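Local coordinates for protein 3-keto-5-aminohexanoate cleavage enzyme (Ralstonia eutropha, PDB 3C6C) that probably acts as a metal-dependent beta-keto acid cleavage enzyme of TIM-barrel fold, possibly cleaving 3-keto-5-aminohexanoate, at residues A[106-114]-A[157-165]. Numbering follows the deposited sequence.
Sequences LGAFLLPDP and KLEFVYLNT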
loop_
_atom_site.group_PDB
_atom_site.type_symbol
_atom_site.label_atom_id
_atom_site.label_comp_id
_atom_site.label_asym_id
_atom_site.label_seq_id
_atom_site.Cartn_x
_atom_site.Cartn_y
_atom_site.Cartn_z
ATOM N N LEU A 106 18.755 -27.681 3.488
ATOM C CA LEU A 106 18.815 -29.068 4.030
ATOM C C LEU A 106 19.118 -29.162 5.525
ATOM O O LEU A 106 19.734 -28.280 6.108
ATOM C CB LEU A 106 19.866 -29.869 3.246
ATOM C CG LEU A 106 21.298 -29.267 3.165
ATOM C CD1 LEU A 106 22.247 -29.810 4.243
ATOM C CD2 LEU A 106 21.874 -29.480 1.752
ATOM N N GLY A 107 18.616 -30.232 6.126
ATOM C CA GLY A 107 18.911 -30.584 7.529
ATOM C C GLY A 107 18.191 -29.787 8.605
ATOM O O GLY A 107 18.712 -29.593 9.709
ATOM N N ALA A 108 17.010 -29.296 8.260
ATOM C CA ALA A 108 16.199 -28.461 9.149
ATOM C C ALA A 108 14.796 -29.040 9.237
ATOM O O ALA A 108 13.834 -28.368 9.572
ATOM C CB ALA A 108 16.147 -26.997 8.657
ATOM N N PHE A 109 14.710 -30.308 8.878
ATOM C CA PHE A 109 13.417 -31.001 8.708
ATOM C C PHE A 109 12.959 -31.724 9.978
ATOM O O PHE A 109 13.506 -32.734 10.375
ATOM C CB PHE A 109 13.512 -31.954 7.509
ATOM C CG PHE A 109 12.268 -32.765 7.248
ATOM C CD1 PHE A 109 11.144 -32.175 6.673
ATOM C CD2 PHE A 109 12.235 -34.119 7.536
ATOM C CE1 PHE A 109 10.002 -32.915 6.424
ATOM C CE2 PHE A 109 11.095 -34.875 7.280
ATOM C CZ PHE A 109 9.978 -34.273 6.728
ATOM N N LEU A 110 11.951 -31.131 10.619
ATOM C CA LEU A 110 11.427 -31.595 11.916
ATOM C C LEU A 110 10.006 -32.101 11.809
ATOM O O LEU A 110 9.111 -31.435 11.284
ATOM C CB LEU A 110 11.487 -30.468 12.972
ATOM C CG LEU A 110 10.912 -30.791 14.351
ATOM C CD1 LEU A 110 11.775 -31.856 15.060
ATOM C CD2 LEU A 110 10.828 -29.537 15.214
ATOM N N LEU A 111 9.828 -33.302 12.339
ATOM C CA LEU A 111 8.512 -33.958 12.421
ATOM C C LEU A 111 8.209 -34.282 13.878
ATOM O O LEU A 111 8.594 -35.338 14.382
ATOM C CB LEU A 111 8.463 -35.247 11.586
ATOM C CG LEU A 111 8.489 -35.118 10.067
ATOM C CD1 LEU A 111 8.754 -36.489 9.429
ATOM C CD2 LEU A 111 7.203 -34.484 9.519
ATOM N N PRO A 112 7.547 -33.350 14.582
ATOM C CA PRO A 112 7.249 -33.620 15.990
ATOM C C PRO A 112 6.385 -34.866 16.181
ATOM O O PRO A 112 5.435 -35.106 15.442
ATOM C CB PRO A 112 6.514 -32.355 16.441
ATOM C CG PRO A 112 6.926 -31.298 15.465
ATOM C CD PRO A 112 7.127 -31.999 14.165
ATOM N N ASP A 113 6.770 -35.649 17.176
ATOM C CA ASP A 113 6.036 -36.874 17.552
ATOM C C ASP A 113 4.653 -36.504 18.106
ATOM O O ASP A 113 4.532 -35.788 19.112
ATOM C CB ASP A 113 6.859 -37.699 18.557
ATOM C CG ASP A 113 6.195 -39.013 18.955
ATOM O OD1 ASP A 113 4.980 -39.197 18.713
ATOM O OD2 ASP A 113 6.910 -39.862 19.546
ATOM N N PRO A 114 3.582 -36.971 17.455
ATOM C CA PRO A 114 2.288 -36.516 17.955
ATOM C C PRO A 114 1.984 -36.924 19.374
ATOM O O PRO A 114 1.098 -36.356 20.009
ATOM C CB PRO A 114 1.285 -37.186 17.007
ATOM C CG PRO A 114 2.030 -38.269 16.349
ATOM C CD PRO A 114 3.439 -37.785 16.241
ATOM N N LYS A 157 0.894 -32.840 0.532
ATOM C CA LYS A 157 -0.028 -33.234 1.582
ATOM C C LYS A 157 0.748 -33.346 2.884
ATOM O O LYS A 157 0.171 -33.563 3.949
ATOM C CB LYS A 157 -0.711 -34.568 1.241
ATOM N N LEU A 158 2.061 -33.172 2.778
ATOM C CA LEU A 158 2.977 -33.343 3.932
ATOM C C LEU A 158 3.154 -32.062 4.765
ATOM O O LEU A 158 3.673 -31.056 4.275
ATOM C CB LEU A 158 4.343 -33.831 3.466
ATOM C CG LEU A 158 5.408 -33.980 4.546
ATOM C CD1 LEU A 158 4.976 -34.982 5.621
ATOM C CD2 LEU A 158 6.705 -34.388 3.890
ATOM N N GLU A 159 2.720 -32.143 6.021
ATOM C CA GLU A 159 2.890 -31.046 7.002
ATOM C C GLU A 159 4.075 -31.300 7.918
ATOM O O GLU A 159 4.247 -32.379 8.469
ATOM C CB GLU A 159 1.600 -30.793 7.796
ATOM C CG GLU A 159 0.455 -30.348 6.881
ATOM C CD GLU A 159 -0.363 -29.159 7.375
ATOM O OE1 GLU A 159 0.191 -28.138 7.854
ATOM O OE2 GLU A 159 -1.601 -29.221 7.229
ATOM N N PHE A 160 4.928 -30.293 8.034
ATOM C CA PHE A 160 6.108 -30.393 8.902
ATOM C C PHE A 160 6.515 -29.036 9.430
ATOM O O PHE A 160 5.905 -28.013 9.104
ATOM C CB PHE A 160 7.296 -31.005 8.141
ATOM C CG PHE A 160 7.760 -30.172 6.967
ATOM C CD1 PHE A 160 7.039 -30.159 5.778
ATOM C CD2 PHE A 160 8.906 -29.390 7.056
ATOM C CE1 PHE A 160 7.453 -29.398 4.706
ATOM C CE2 PHE A 160 9.311 -28.600 5.982
ATOM C CZ PHE A 160 8.588 -28.613 4.807
ATOM N N VAL A 161 7.589 -29.079 10.214
ATOM C CA VAL A 161 8.218 -27.895 10.779
ATOM C C VAL A 161 9.639 -27.723 10.257
ATOM O O VAL A 161 10.460 -28.633 10.285
ATOM C CB VAL A 161 8.254 -27.909 12.338
ATOM C CG1 VAL A 161 9.129 -26.752 12.862
ATOM C CG2 VAL A 161 6.848 -27.823 12.931
ATOM N N TYR A 162 9.887 -26.527 9.735
ATOM C CA TYR A 162 11.245 -26.088 9.355
ATOM C C TYR A 162 11.864 -25.495 10.581
ATOM O O TYR A 162 11.369 -24.498 11.102
ATOM C CB TYR A 162 11.276 -24.962 8.292
ATOM C CG TYR A 162 11.510 -25.377 6.858
ATOM C CD1 TYR A 162 12.161 -26.557 6.547
ATOM C CD2 TYR A 162 11.110 -24.550 5.818
ATOM C CE1 TYR A 162 12.374 -26.928 5.231
ATOM C CE2 TYR A 162 11.315 -24.906 4.495
ATOM C CZ TYR A 162 11.946 -26.100 4.211
ATOM O OH TYR A 162 12.154 -26.471 2.912
ATOM N N LEU A 163 12.943 -26.107 11.030
ATOM C CA LEU A 163 13.630 -25.702 12.270
ATOM C C LEU A 163 15.031 -25.175 12.029
ATOM O O LEU A 163 16.017 -25.928 11.875
ATOM C CB LEU A 163 13.658 -26.860 13.285
ATOM C CG LEU A 163 14.228 -26.509 14.658
ATOM C CD1 LEU A 163 13.261 -25.611 15.406
ATOM C CD2 LEU A 163 14.554 -27.789 15.451
ATOM N N ASN A 164 15.071 -23.857 11.950
ATOM C CA ASN A 164 16.313 -23.104 11.821
ATOM C C ASN A 164 16.406 -22.029 12.898
ATOM O O ASN A 164 15.948 -20.896 12.715
ATOM C CB ASN A 164 16.400 -22.476 10.430
ATOM C CG ASN A 164 16.483 -23.514 9.333
ATOM O OD1 ASN A 164 17.507 -24.174 9.153
ATOM N ND2 ASN A 164 15.407 -23.659 8.595
ATOM N N THR A 165 17.006 -22.411 14.020
ATOM C CA THR A 165 17.133 -21.528 15.181
ATOM C C THR A 165 18.027 -20.370 14.801
ATOM O O THR A 165 18.882 -20.495 13.937
ATOM C CB THR A 165 17.728 -22.263 16.410
ATOM O OG1 THR A 165 19.043 -22.718 16.075
ATOM C CG2 THR A 165 16.873 -23.475 16.812
#
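F109 and F160, on the antiparallel strands 108-110 and 158-162, meet where the F109 ring sends its CD1–CE1 side over one face of the F160 ring, with CE1 of F109 3.6 Å from CG of F160. The side chains cross at about a right angle, and the ring planes meet obliquely, at 49°. F160 can offer that face because its CG sits between its own backbone N and carbonyl carbon (chi1 63°). Farther along, CD2 of L158 approaches CZ of F109, while L111 lays CD2 against CB of F160, 3.7 Å away.

The opposite face of the sheet is aliphatic. L110 and V161 run side by side, pointing the same way, and CD2 of L110 touches both CG1 of V161 and CD2 of L163; V161 also packs on L163 of the second subunit. Between the faces, L110 and V161 form a hydrogen-bonded pair, each N bonding the other's O, while the N of L163 reaches the O of A108 at 2.8 Å in an almost straight bond (175°). CA of Y162 adds a CH...O contact to that oxygen. A108 and F109 form a classic beta bulge opposite D125. In one of two modelled conformers, the N164 amide lies beside CB of A108 and its OD1 is hydrogen-bonded to R132.

These strands are the middle pair of a four-stranded antiparallel sheet beside the barrel, with the side chain of Y162, in one of its two modelled conformers, about 7 Å from the bound nickel ion. Chemically, backbone bonds fix the register, while within each face apolar packing (F109, F160 and flanking leucines on one, L110, V161 and L163 on the other) probably supplies the side-chain cohesion by burial of apolar surface and dispersion.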